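Local coordinates for protein dipicolinate synthase subunit A (Bacillus halodurans, PDB 3D4O) that probably forms, with a partner subunit, the NAD(P)-dependent oxidoreductase that makes dipicolinate, the calcium-chelating acid stored in bacterial spores, at residues 56-62 / 90-95; 99-105 / 119-125; 136-141 / 268-273; 156-162 / 214-220; 181-186 / 199-204. All coordinates share one frame. Residues are numbered along the deposited sequence.

Two Rossmann-type parallel sheets, each with strand order 3-2-1-4-5-6, organise the five contacts. Interactions 1 and 2 belong to the first sheet and follow one another along the chain; their centres are about 16 Å apart and they meet where strand 61-63 pairs with strand 99-102. Interactions 4 and 5, centres about 9 Å apart, share the second sheet through neighbouring strands 157-161 and 180-185, with interaction 5 nested inside the loop that interaction 4 closes. Interaction 3 encloses both in sequence, packs on interaction 4 through T141 and I218, and lies about 20 Å, centre to centre, from interaction 2. It thus sits between two Rossmann-type domains joined in one chain.

Interaction 1 (56-62 / 90-95); sequences WNTVDAI and MIEKTP
W56, with the largest buried area here, sits in a short 3-10 turn (56-58), and its side chain, chi1 m and chi2 near 103°, lies against M90 and K93. K93 lies along the root of that side chain, W56 CB meeting K93 CB at 3.3 Å. Selenomethionine M90 (chi1 m, chi2 t) places CB over the six-membered ring of W56, 3.8 Å from the centroid, with SE oblique at 4.7 Å, a Met-aromatic contact. This packing belongs to the beta-alpha-beta unit of strand 61-63, helix 88-92 and strand 99-102 in the N-terminal Rossmann-like domain, joining the approach to strand 61-63 with the segment that follows the helical turns at M90 and I91. There N57 CA lies 4.4 Å from T94 CA, through CA-H...O contacts: T94 CA to W56 O at 3.2 Å, N57 CA to K93 O at 3.1 Å. P95, in extended conformation, brings CD within 3.0 Å of V59 O and 3.5 Å of W56 O, and CG within 3.6 Å of N57 O, while T94 CG2 reaches I62 CD1 at 4.0 Å.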
# COMPACT_ATOMS: atom_id res chain seq x y z
N TRP C 56 13.68 -18.35 36.39
CA TRP C 56 14.80 -18.51 35.44
C TRP C 56 15.51 -19.85 35.45
O TRP C 56 15.92 -20.32 34.41
CB TRP C 56 15.84 -17.38 35.55
CG TRP C 56 15.27 -16.02 35.35
CD1 TRP C 56 14.99 -15.08 36.31
CD2 TRP C 56 14.84 -15.45 34.11
NE1 TRP C 56 14.43 -13.96 35.74
CE2 TRP C 56 14.33 -14.17 34.39
CE3 TRP C 56 14.84 -15.91 32.79
CZ2 TRP C 56 13.84 -13.33 33.40
CZ3 TRP C 56 14.35 -15.07 31.80
CH2 TRP C 56 13.85 -13.80 32.11
N ASN C 57 15.66 -20.44 36.63
CA ASN C 57 16.43 -21.71 36.73
C ASN C 57 15.68 -22.96 36.25
O ASN C 57 16.17 -24.08 36.38
CB ASN C 57 17.13 -21.89 38.10
CG ASN C 57 16.19 -21.90 39.27
OD1 ASN C 57 15.00 -22.18 39.12
ND2 ASN C 57 16.71 -21.61 40.46
N THR C 58 14.51 -22.76 35.62
CA THR C 58 13.73 -23.90 35.08
C THR C 58 13.38 -23.74 33.60
O THR C 58 12.73 -24.58 32.98
CB THR C 58 12.44 -24.16 35.90
OG1 THR C 58 11.59 -23.01 35.85
CG2 THR C 58 12.79 -24.48 37.35
N VAL C 59 13.87 -22.65 33.05
CA VAL C 59 13.63 -22.24 31.67
C VAL C 59 14.58 -22.86 30.66
O VAL C 59 15.79 -22.65 30.74
CB VAL C 59 13.73 -20.71 31.58
CG1 VAL C 59 13.70 -20.26 30.16
CG2 VAL C 59 12.63 -20.07 32.45
N ASP C 60 14.03 -23.61 29.72
CA ASP C 60 14.85 -24.28 28.71
C ASP C 60 15.13 -23.35 27.54
O ASP C 60 16.03 -23.58 26.72
CB ASP C 60 14.18 -25.55 28.15
CG ASP C 60 13.77 -26.55 29.23
OD1 ASP C 60 14.54 -27.48 29.52
OD2 ASP C 60 12.66 -26.43 29.77
N ALA C 61 14.33 -22.29 27.46
CA ALA C 61 14.47 -21.37 26.34
C ALA C 61 13.77 -20.04 26.49
O ALA C 61 12.66 -19.93 27.01
CB ALA C 61 14.03 -22.03 25.05
N ILE C 62 14.47 -19.03 25.98
CA ILE C 62 13.99 -17.66 25.97
C ILE C 62 13.74 -17.21 24.56
O ILE C 62 14.64 -17.20 23.74
CB ILE C 62 15.01 -16.75 26.65
CG1 ILE C 62 15.26 -17.24 28.08
CG2 ILE C 62 14.55 -15.28 26.59
CD1 ILE C 62 16.17 -16.35 28.90
N MSE C 90 19.44 -12.07 34.87
CA MSE C 90 18.33 -12.99 34.60
C MSE C 90 18.83 -14.20 33.83
O MSE C 90 18.52 -15.33 34.15
CB MSE C 90 17.25 -12.28 33.77
CG MSE C 90 16.52 -11.22 34.56
SE MSE C 90 15.38 -10.04 33.49
CE MSE C 90 15.01 -8.80 34.98
N ILE C 91 19.67 -13.93 32.85
CA ILE C 91 20.15 -14.96 31.92
C ILE C 91 21.06 -16.00 32.58
O ILE C 91 21.04 -17.17 32.19
CB ILE C 91 20.78 -14.30 30.67
CG1 ILE C 91 19.65 -13.58 29.92
CG2 ILE C 91 21.40 -15.33 29.72
CD1 ILE C 91 20.10 -12.73 28.78
N GLU C 92 21.77 -15.57 33.63
CA GLU C 92 22.73 -16.45 34.34
C GLU C 92 22.01 -17.37 35.30
O GLU C 92 22.59 -18.34 35.82
CB GLU C 92 23.74 -15.63 35.15
CG GLU C 92 23.23 -15.28 36.56
CD GLU C 92 24.01 -14.20 37.21
OE1 GLU C 92 25.06 -13.82 36.67
OE2 GLU C 92 23.53 -13.73 38.27
N LYS C 93 20.75 -17.02 35.59
CA LYS C 93 19.91 -17.84 36.46
C LYS C 93 19.38 -19.02 35.68
O LYS C 93 18.90 -19.97 36.26
CB LYS C 93 18.74 -17.09 37.10
CG LYS C 93 19.01 -16.54 38.52
CD LYS C 93 19.37 -15.08 38.56
CE LYS C 93 18.17 -14.20 38.17
NZ LYS C 93 18.46 -12.73 38.12
N THR C 94 19.48 -18.95 34.35
CA THR C 94 18.94 -20.03 33.51
C THR C 94 19.84 -21.27 33.58
O THR C 94 20.98 -21.19 34.04
CB THR C 94 18.73 -19.60 32.04
OG1 THR C 94 19.98 -19.32 31.41
CG2 THR C 94 17.81 -18.36 31.95
N PRO C 95 19.30 -22.44 33.20
CA PRO C 95 20.15 -23.62 33.17
C PRO C 95 21.14 -23.51 32.05
O PRO C 95 20.95 -22.75 31.10
CB PRO C 95 19.17 -24.77 32.90
CG PRO C 95 17.81 -24.22 33.15
CD PRO C 95 17.90 -22.76 32.90

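Interaction 2 (99-105 / 119-125); sequences VVYSGIS and TLVKLME
V121 is the apolar centre of this pair of parallel strands, the last two of the N-terminal Rossmann-like sheet, linked by helix 107-116 in a beta-alpha-beta crossover. Its CB lies 3.6 Å from Y101 CD2 and its CG2 4.0 Å from V99 CG1, on the face where Y101 (chi1 m) also packs against helix 274-289. On the other face V100 CG1 meets L120 CD1 at 3.8 Å. Strands 99-102 and 119-122 run 4.8 Å apart at -20°, with V100 opposite L120, Y101 opposite V121 and S102 opposite K122. The bonds alternate: V100 N to T119 O 3.1 Å, V121 N to V100 O 2.9 Å, S102 N to V121 O 2.7 Å, L123 N to S102 O 2.7 Å. Residues 123-125 turn into a 3-10 segment, and M124 N bonds G103 O at 2.9 Å. S105 (chi1 t) rests CB on the aliphatic part of K122, 3.6 Å from CD; at the polar edge, within segment 99-105, S102 OG donates to I104 O in a very short 2.5 Å bond.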
# COMPACT_ATOMS: atom_id res chain seq x y z
N VAL C 99 18.61 -21.87 25.82
CA VAL C 99 18.89 -21.20 24.54
C VAL C 99 17.96 -20.01 24.34
O VAL C 99 16.77 -20.04 24.64
CB VAL C 99 18.75 -22.19 23.34
CG1 VAL C 99 18.98 -21.49 22.02
CG2 VAL C 99 19.70 -23.35 23.51
N VAL C 100 18.57 -18.95 23.83
CA VAL C 100 17.86 -17.73 23.55
C VAL C 100 17.65 -17.67 22.07
O VAL C 100 18.58 -17.89 21.30
CB VAL C 100 18.68 -16.51 23.96
CG1 VAL C 100 17.87 -15.26 23.70
CG2 VAL C 100 19.07 -16.62 25.41
N TYR C 101 16.42 -17.38 21.68
CA TYR C 101 16.03 -17.26 20.26
C TYR C 101 15.61 -15.85 19.90
O TYR C 101 14.78 -15.24 20.56
CB TYR C 101 14.87 -18.23 19.88
CG TYR C 101 15.24 -19.69 19.88
CD1 TYR C 101 15.12 -20.45 21.04
CD2 TYR C 101 15.69 -20.32 18.71
CE1 TYR C 101 15.47 -21.80 21.05
CE2 TYR C 101 16.04 -21.66 18.71
CZ TYR C 101 15.93 -22.39 19.88
OH TYR C 101 16.25 -23.73 19.89
N SER C 102 16.17 -15.35 18.82
CA SER C 102 15.80 -14.03 18.34
C SER C 102 15.68 -14.06 16.81
O SER C 102 15.83 -15.10 16.16
CB SER C 102 16.86 -13.01 18.79
OG SER C 102 16.48 -11.68 18.50
N GLY C 103 15.40 -12.89 16.26
CA GLY C 103 15.37 -12.72 14.80
C GLY C 103 16.79 -12.28 14.49
O GLY C 103 17.59 -12.98 13.84
N ILE C 104 17.10 -11.12 15.06
CA ILE C 104 18.41 -10.50 14.97
C ILE C 104 18.95 -10.24 16.35
O ILE C 104 18.29 -10.47 17.35
CB ILE C 104 18.40 -9.14 14.20
CG1 ILE C 104 17.63 -8.05 14.94
CG2 ILE C 104 17.81 -9.28 12.79
CD1 ILE C 104 17.26 -6.84 14.05
N SER C 105 20.17 -9.74 16.38
CA SER C 105 20.79 -9.36 17.65
C SER C 105 21.42 -7.99 17.52
O SER C 105 21.17 -7.24 16.57
CB SER C 105 21.86 -10.36 18.08
OG SER C 105 22.31 -10.12 19.42
N THR C 119 23.86 -19.88 24.54
CA THR C 119 23.73 -19.96 23.08
C THR C 119 22.62 -19.06 22.60
O THR C 119 21.57 -18.97 23.20
CB THR C 119 23.48 -21.41 22.62
OG1 THR C 119 24.64 -22.20 22.91
CG2 THR C 119 23.20 -21.47 21.12
N LEU C 120 22.91 -18.39 21.50
CA LEU C 120 21.96 -17.50 20.85
C LEU C 120 21.73 -17.89 19.42
O LEU C 120 22.66 -18.03 18.62
CB LEU C 120 22.47 -16.07 20.90
CG LEU C 120 21.68 -14.98 20.18
CD1 LEU C 120 20.32 -14.74 20.86
CD2 LEU C 120 22.51 -13.72 20.15
N VAL C 121 20.45 -18.06 19.10
CA VAL C 121 20.00 -18.37 17.77
C VAL C 121 19.26 -17.17 17.17
O VAL C 121 18.23 -16.73 17.65
CB VAL C 121 19.11 -19.61 17.75
CG1 VAL C 121 18.57 -19.84 16.35
CG2 VAL C 121 19.89 -20.81 18.23
N LYS C 122 19.84 -16.67 16.11
CA LYS C 122 19.30 -15.56 15.36
C LYS C 122 18.62 -16.15 14.14
O LYS C 122 19.27 -16.48 13.15
CB LYS C 122 20.41 -14.60 14.94
CG LYS C 122 21.05 -13.83 16.10
CD LYS C 122 22.26 -13.04 15.65
CE LYS C 122 23.55 -13.88 15.66
NZ LYS C 122 24.02 -14.19 17.05
N LEU C 123 17.30 -16.26 14.24
CA LEU C 123 16.51 -16.92 13.20
C LEU C 123 16.65 -16.28 11.84
O LEU C 123 16.50 -16.97 10.81
CB LEU C 123 15.02 -17.03 13.58
CG LEU C 123 14.75 -17.92 14.82
CD1 LEU C 123 13.25 -17.94 15.15
CD2 LEU C 123 15.31 -19.36 14.65
N MSE C 124 16.99 -15.00 11.81
CA MSE C 124 17.08 -14.29 10.52
C MSE C 124 18.36 -14.60 9.77
O MSE C 124 18.53 -14.21 8.63
CB MSE C 124 16.86 -12.78 10.67
CG MSE C 124 15.42 -12.44 11.08
SE MSE C 124 14.17 -12.87 9.62
CE MSE C 124 14.75 -11.38 8.55
N GLU C 125 19.25 -15.35 10.40
CA GLU C 125 20.49 -15.78 9.73
C GLU C 125 20.26 -17.05 8.94
O GLU C 125 21.16 -17.54 8.27
CB GLU C 125 21.63 -15.99 10.71
CG GLU C 125 22.16 -14.69 11.18
CD GLU C 125 23.29 -14.82 12.17
OE1 GLU C 125 23.65 -15.94 12.58
OE2 GLU C 125 23.80 -13.75 12.55

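Interaction 3 (136-141 / 268-273); sequences PTAEGT and LPGIVA
This is a buried helix-helix contact, built from apolar and van der Waals packing, between helix 127-148 and the short helix 268-272, two elements far apart in sequence but both in the range of the alanine dehydrogenase/PNT C-terminal domain family. The segments 136-141 and 268-272 cross at 74°, with axes 8.1 Å apart at closest approach. The backbones come nearest at two prolines, P136 CA lying 5.0 Å from P269 CA, where helix 127-148 is kinked because P136 N makes no bond to the preceding turn. Around this point P136 CG touches P269 CB at 3.8 Å, P136 CB touches A273 CB at 3.7 Å, and P136 O approaches V272 CG2 (chi1 m) at 3.3 Å. One turn on, G140 faces the short helix: a beta carbon here would clash with L268 CB. Its absence permits the close crossing, in which V272 CG2 comes within 3.9 Å of G140 N. L268, chi1 m and chi2 t, extends along helix 136-141, its CD1 3.6 Å from both T137 O and T141 OG1. Those two oxygens are themselves bonded, T141 OG1 donating to T137 O at 2.8 Å. T137 (chi1 m) sets OG1 3.2 Å from P269 CG, its hydrogen bond going to N133 O. At the dimer interface E139 receives bonds from the backbone of I153 and H154 of the second subunit. Helix 165-176 packs against A138 and T141, and T141 also touches I218 of strand 216-219.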
# COMPACT_ATOMS: atom_id res chain seq x y z
N PRO C 136 6.45 -11.03 2.96
CA PRO C 136 5.64 -9.99 3.55
C PRO C 136 6.37 -8.64 3.69
O PRO C 136 5.73 -7.59 3.70
CB PRO C 136 5.27 -10.55 4.93
CG PRO C 136 6.38 -11.59 5.23
CD PRO C 136 6.65 -12.18 3.85
N THR C 137 7.69 -8.66 3.82
CA THR C 137 8.44 -7.41 3.93
C THR C 137 8.22 -6.57 2.66
O THR C 137 7.98 -5.36 2.75
CB THR C 137 9.94 -7.60 4.18
OG1 THR C 137 10.14 -8.25 5.44
CG2 THR C 137 10.63 -6.26 4.20
N ALA C 138 8.25 -7.25 1.50
CA ALA C 138 8.04 -6.59 0.16
C ALA C 138 6.64 -6.08 0.04
O ALA C 138 6.41 -4.99 -0.47
CB ALA C 138 8.32 -7.53 -0.98
N GLU C 139 5.72 -6.88 0.53
CA GLU C 139 4.31 -6.51 0.52
C GLU C 139 4.12 -5.25 1.30
O GLU C 139 3.46 -4.33 0.85
CB GLU C 139 3.39 -7.61 1.04
CG GLU C 139 3.27 -8.71 -0.01
CD GLU C 139 2.23 -9.78 0.27
OE1 GLU C 139 1.28 -9.57 1.09
OE2 GLU C 139 2.30 -10.83 -0.42
N GLY C 140 4.73 -5.19 2.47
CA GLY C 140 4.62 -4.01 3.30
C GLY C 140 5.29 -2.80 2.66
O GLY C 140 4.81 -1.69 2.78
N THR C 141 6.40 -3.04 1.99
CA THR C 141 7.15 -1.98 1.32
C THR C 141 6.31 -1.39 0.17
O THR C 141 6.22 -0.21 -0.03
CB THR C 141 8.52 -2.50 0.79
OG1 THR C 141 9.28 -2.98 1.90
CG2 THR C 141 9.33 -1.36 0.06
N LEU C 268 7.77 -4.85 9.31
CA LEU C 268 6.68 -4.92 8.30
C LEU C 268 5.92 -6.25 8.28
O LEU C 268 4.70 -6.25 8.13
CB LEU C 268 7.17 -4.55 6.89
CG LEU C 268 7.42 -3.06 6.66
CD1 LEU C 268 8.08 -2.79 5.32
CD2 LEU C 268 6.11 -2.31 6.75
N PRO C 269 6.62 -7.40 8.39
CA PRO C 269 5.88 -8.68 8.39
C PRO C 269 4.90 -8.81 9.56
O PRO C 269 3.82 -9.39 9.42
CB PRO C 269 7.01 -9.72 8.47
CG PRO C 269 8.17 -9.03 7.78
CD PRO C 269 8.08 -7.62 8.34
N GLY C 270 5.25 -8.20 10.68
CA GLY C 270 4.39 -8.25 11.87
C GLY C 270 3.20 -7.34 11.68
O GLY C 270 2.15 -7.49 12.27
N ILE C 271 3.38 -6.36 10.82
CA ILE C 271 2.32 -5.37 10.56
C ILE C 271 1.38 -5.84 9.44
O ILE C 271 0.16 -5.69 9.53
CB ILE C 271 2.92 -4.01 10.17
CG1 ILE C 271 3.50 -3.36 11.42
CG2 ILE C 271 1.87 -3.11 9.54
CD1 ILE C 271 4.59 -2.30 11.12
N VAL C 272 1.95 -6.43 8.39
CA VAL C 272 1.13 -6.78 7.24
C VAL C 272 0.78 -8.24 7.07
O VAL C 272 -0.17 -8.55 6.40
CB VAL C 272 1.72 -6.24 5.90
CG1 VAL C 272 1.84 -4.71 5.98
CG2 VAL C 272 3.06 -6.95 5.52
N ALA C 273 1.54 -9.16 7.64
CA ALA C 273 1.19 -10.58 7.46
C ALA C 273 1.59 -11.38 8.69
O ALA C 273 2.29 -12.39 8.59
CB ALA C 273 1.90 -11.13 6.21

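Interaction 4 (156-162 / 214-220); sequences ANVAVLG and VDVCINT
Strands 157-161 and 216-219 run parallel, 4.8 Å apart and 12° from alignment, with V158 opposite V216, A159 opposite C217, V160 opposite I218 and L161 opposite N219. A ladder of backbone bonds holds them: V216 N to N157 O 3.3 Å, A159 N to V216 O 3.0 Å, I218 N to A159 O 2.9 Å, L161 N to I218 O 2.9 Å, T220 N to L161 O 3.0 Å. N157 O also takes D215 N at 2.8 Å, and D215 (chi1 m) receives N157 N on OD2 at 2.8 Å, its OD1 being bonded to H237 NE2. The valine and isoleucine face packs toward helix 165-176: I218 (chi1 m) puts CD1 3.8 Å from V158 CG1 and 4.1 Å from V160 CG2. On the opposite face A159 CB meets V214 CG1 at 3.9 Å, and L161 (chi1 m, chi2 t) sets CD1 3.9 Å from C217 SG. These are the first and fourth strands of a Rossmann-type sheet. G162 opens a GxGxxG pattern consistent with dinucleotide binding. At this end T220 (chi1 p) donates OG1 to L161 O at 2.6 Å, so an apolar core is closed at both ends by side-chain hydrogen bonds to the backbone.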
# COMPACT_ATOMS: atom_id res chain seq x y z
N ALA C 156 6.78 4.78 -12.43
CA ALA C 156 7.72 5.60 -11.64
C ALA C 156 9.10 4.99 -11.70
O ALA C 156 9.25 3.83 -12.02
CB ALA C 156 7.27 5.67 -10.15
N ASN C 157 10.10 5.81 -11.40
CA ASN C 157 11.47 5.36 -11.32
C ASN C 157 11.75 4.90 -9.92
O ASN C 157 11.73 5.70 -9.00
CB ASN C 157 12.44 6.49 -11.69
CG ASN C 157 12.37 6.84 -13.18
OD1 ASN C 157 11.95 6.03 -14.02
ND2 ASN C 157 12.79 8.05 -13.50
N VAL C 158 12.03 3.62 -9.77
CA VAL C 158 12.28 3.02 -8.45
C VAL C 158 13.62 2.36 -8.38
O VAL C 158 13.96 1.57 -9.25
CB VAL C 158 11.20 1.95 -8.12
CG1 VAL C 158 11.51 1.20 -6.79
CG2 VAL C 158 9.81 2.59 -8.09
N ALA C 159 14.38 2.72 -7.38
CA ALA C 159 15.71 2.12 -7.12
C ALA C 159 15.64 1.29 -5.87
O ALA C 159 14.98 1.68 -4.88
CB ALA C 159 16.77 3.17 -6.93
N VAL C 160 16.25 0.12 -5.96
CA VAL C 160 16.45 -0.74 -4.79
C VAL C 160 17.96 -0.86 -4.62
O VAL C 160 18.70 -1.08 -5.58
CB VAL C 160 15.85 -2.14 -4.89
CG1 VAL C 160 16.21 -2.96 -3.64
CG2 VAL C 160 14.32 -2.12 -5.08
N LEU C 161 18.43 -0.67 -3.39
CA LEU C 161 19.86 -0.73 -3.09
C LEU C 161 20.10 -2.04 -2.38
O LEU C 161 19.56 -2.29 -1.30
CB LEU C 161 20.30 0.44 -2.22
CG LEU C 161 19.98 1.82 -2.81
CD1 LEU C 161 20.47 2.92 -1.86
CD2 LEU C 161 20.54 2.03 -4.21
N GLY C 162 20.83 -2.91 -3.07
CA GLY C 162 21.18 -4.24 -2.59
C GLY C 162 20.39 -5.34 -3.25
O GLY C 162 19.19 -5.19 -3.49
N VAL C 214 15.26 9.36 -9.45
CA VAL C 214 14.49 8.34 -8.75
C VAL C 214 13.38 8.89 -7.89
O VAL C 214 13.56 9.84 -7.10
CB VAL C 214 15.42 7.41 -7.95
CG1 VAL C 214 14.65 6.49 -7.07
CG2 VAL C 214 16.26 6.63 -8.97
N ASP C 215 12.24 8.24 -8.03
CA ASP C 215 11.03 8.65 -7.32
C ASP C 215 10.84 7.98 -5.97
O ASP C 215 10.29 8.55 -5.05
CB ASP C 215 9.82 8.30 -8.17
CG ASP C 215 9.80 9.03 -9.45
OD1 ASP C 215 9.97 10.27 -9.42
OD2 ASP C 215 9.58 8.36 -10.48
N VAL C 216 11.25 6.71 -5.90
CA VAL C 216 11.18 5.93 -4.66
C VAL C 216 12.44 5.10 -4.58
O VAL C 216 12.80 4.43 -5.53
CB VAL C 216 9.94 4.99 -4.56
CG1 VAL C 216 9.91 4.25 -3.18
CG2 VAL C 216 8.62 5.78 -4.74
N CYS C 217 13.10 5.22 -3.45
CA CYS C 217 14.33 4.50 -3.20
C CYS C 217 14.18 3.63 -1.96
O CYS C 217 13.87 4.13 -0.88
CB CYS C 217 15.45 5.49 -3.01
SG CYS C 217 17.06 4.74 -2.64
N ILE C 218 14.38 2.33 -2.14
CA ILE C 218 14.32 1.37 -1.04
C ILE C 218 15.68 0.86 -0.72
O ILE C 218 16.33 0.25 -1.56
CB ILE C 218 13.42 0.16 -1.42
CG1 ILE C 218 12.02 0.69 -1.82
CG2 ILE C 218 13.40 -0.83 -0.26
CD1 ILE C 218 11.51 0.14 -3.12
N ASN C 219 16.17 1.15 0.48
CA ASN C 219 17.46 0.62 0.88
C ASN C 219 17.36 -0.68 1.66
O ASN C 219 16.56 -0.80 2.59
CB ASN C 219 18.25 1.59 1.74
CG ASN C 219 19.58 0.99 2.18
OD1 ASN C 219 20.36 0.53 1.36
ND2 ASN C 219 19.80 0.92 3.48
N THR C 220 18.18 -1.65 1.26
CA THR C 220 18.34 -2.90 2.02
C THR C 220 19.80 -3.06 2.50
O THR C 220 20.09 -3.95 3.28
CB THR C 220 17.98 -4.17 1.22
OG1 THR C 220 18.95 -4.40 0.17
CG2 THR C 220 16.59 -4.06 0.62

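Interaction 5 (181-186 / 199-204); sequences VKVGAR and MEPFHI
F202 (chi1 p) lays its ring over G184, whose CA is 3.5 Å from the ring centroid and 16° off the normal, a CH-pi contact; a beta carbon on G184 would clash with F202 CZ. Strands 181-185 and 200-203 are parallel, 4.6 Å apart at -29°, pairing K182 with E200, V183 with P201, G184 with F202 and A185 with H203, where side chains diverge; helix 188-196 completes this beta-alpha-beta unit at the Rossmann-type sheet's edge. The bonds are E200 N to V181 O 3.2 Å, V183 N to E200 O 2.9 Å, F202 N to V183 O 3.0 Å, A185 N to F202 O 3.2 Å and I204 N to A185 O 3.1 Å. At the start selenomethionine M199 sets SE 3.7 Å from V181 CG1 and CE 3.7 Å from V183 CG2. Those five are the strands' direct hydrogen bonds; K182 NZ, bonded to E210 O, lies 4.4 Å from E200 OE2, beyond a salt bridge, and a water donates to E200 OE1 at 2.6 Å and accepts weakly from K182 NZ at 2.9 Å.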
# COMPACT_ATOMS: atom_id res chain seq x y z
N VAL C 181 12.45 -0.18 -12.55
CA VAL C 181 13.30 -0.51 -11.46
C VAL C 181 14.75 -0.60 -11.80
O VAL C 181 15.17 -1.22 -12.76
CB VAL C 181 12.90 -1.86 -10.85
CG1 VAL C 181 13.90 -2.24 -9.76
CG2 VAL C 181 11.44 -1.86 -10.32
N LYS C 182 15.53 0.06 -10.96
CA LYS C 182 16.98 -0.03 -11.10
C LYS C 182 17.48 -0.51 -9.76
O LYS C 182 16.92 -0.17 -8.74
CB LYS C 182 17.62 1.29 -11.50
CG LYS C 182 17.36 2.46 -10.58
CD LYS C 182 18.30 3.65 -10.90
CE LYS C 182 18.02 4.29 -12.23
NZ LYS C 182 18.91 5.49 -12.58
N VAL C 183 18.48 -1.38 -9.81
CA VAL C 183 19.04 -1.95 -8.60
C VAL C 183 20.54 -1.66 -8.51
O VAL C 183 21.32 -1.87 -9.46
CB VAL C 183 18.76 -3.49 -8.49
CG1 VAL C 183 19.21 -4.01 -7.06
CG2 VAL C 183 17.28 -3.83 -8.72
N GLY C 184 20.92 -1.15 -7.36
CA GLY C 184 22.32 -0.83 -7.07
C GLY C 184 23.00 -1.89 -6.22
O GLY C 184 22.44 -2.37 -5.25
N ALA C 185 24.19 -2.28 -6.63
CA ALA C 185 24.99 -3.30 -5.89
C ALA C 185 26.44 -3.22 -6.29
O ALA C 185 26.77 -2.65 -7.30
CB ALA C 185 24.45 -4.72 -6.15
N ARG C 186 27.28 -3.81 -5.49
CA ARG C 186 28.70 -3.80 -5.76
C ARG C 186 29.23 -5.02 -6.54
O ARG C 186 30.12 -4.90 -7.38
CB ARG C 186 29.46 -3.69 -4.44
CG ARG C 186 30.90 -3.31 -4.65
CD ARG C 186 31.68 -3.23 -3.37
NE ARG C 186 31.43 -4.43 -2.59
CZ ARG C 186 31.94 -5.63 -2.85
NH1 ARG C 186 32.78 -5.82 -3.87
NH2 ARG C 186 31.63 -6.65 -2.06
N MSE C 199 16.02 -5.79 -15.19
CA MSE C 199 16.05 -4.55 -14.48
C MSE C 199 17.39 -3.86 -14.77
O MSE C 199 18.31 -4.47 -15.31
CB MSE C 199 15.85 -4.79 -12.98
CG MSE C 199 14.51 -5.45 -12.68
SE MSE C 199 14.21 -5.79 -10.76
CE MSE C 199 15.80 -6.76 -10.40
N GLU C 200 17.50 -2.60 -14.38
CA GLU C 200 18.70 -1.82 -14.71
C GLU C 200 19.71 -1.84 -13.57
O GLU C 200 19.44 -1.29 -12.51
CB GLU C 200 18.34 -0.36 -15.05
CG GLU C 200 19.60 0.46 -15.30
CD GLU C 200 19.36 1.96 -15.50
OE1 GLU C 200 18.20 2.42 -15.59
OE2 GLU C 200 20.38 2.67 -15.56
N PRO C 201 20.85 -2.50 -13.78
CA PRO C 201 21.81 -2.50 -12.70
C PRO C 201 22.69 -1.30 -12.73
O PRO C 201 22.86 -0.67 -13.77
CB PRO C 201 22.70 -3.70 -13.01
CG PRO C 201 22.68 -3.82 -14.49
CD PRO C 201 21.32 -3.29 -14.94
N PHE C 202 23.22 -0.96 -11.57
CA PHE C 202 24.23 0.09 -11.48
C PHE C 202 25.17 -0.18 -10.33
O PHE C 202 24.77 -0.71 -9.33
CB PHE C 202 23.62 1.48 -11.37
CG PHE C 202 22.87 1.76 -10.08
CD1 PHE C 202 21.55 1.41 -9.94
CD2 PHE C 202 23.49 2.46 -9.06
CE1 PHE C 202 20.84 1.71 -8.80
CE2 PHE C 202 22.80 2.78 -7.90
CZ PHE C 202 21.48 2.39 -7.76
N HIS C 203 26.44 0.18 -10.48
CA HIS C 203 27.39 -0.04 -9.40
C HIS C 203 27.03 0.94 -8.30
O HIS C 203 26.84 2.14 -8.52
CB HIS C 203 28.85 0.11 -9.83
CG HIS C 203 29.83 -0.43 -8.83
ND1 HIS C 203 30.33 0.30 -7.78
CD2 HIS C 203 30.44 -1.65 -8.76
CE1 HIS C 203 31.19 -0.43 -7.10
NE2 HIS C 203 31.28 -1.62 -7.68
N ILE C 204 26.97 0.39 -7.11
CA ILE C 204 26.54 1.12 -5.94
C ILE C 204 27.35 2.40 -5.71
O ILE C 204 26.88 3.35 -5.08
CB ILE C 204 26.59 0.23 -4.69
CG1 ILE C 204 25.76 0.83 -3.57
CG2 ILE C 204 28.07 -0.00 -4.26
CD1 ILE C 204 24.29 0.94 -3.83
O HOH W 1 17.75 4.99 -15.24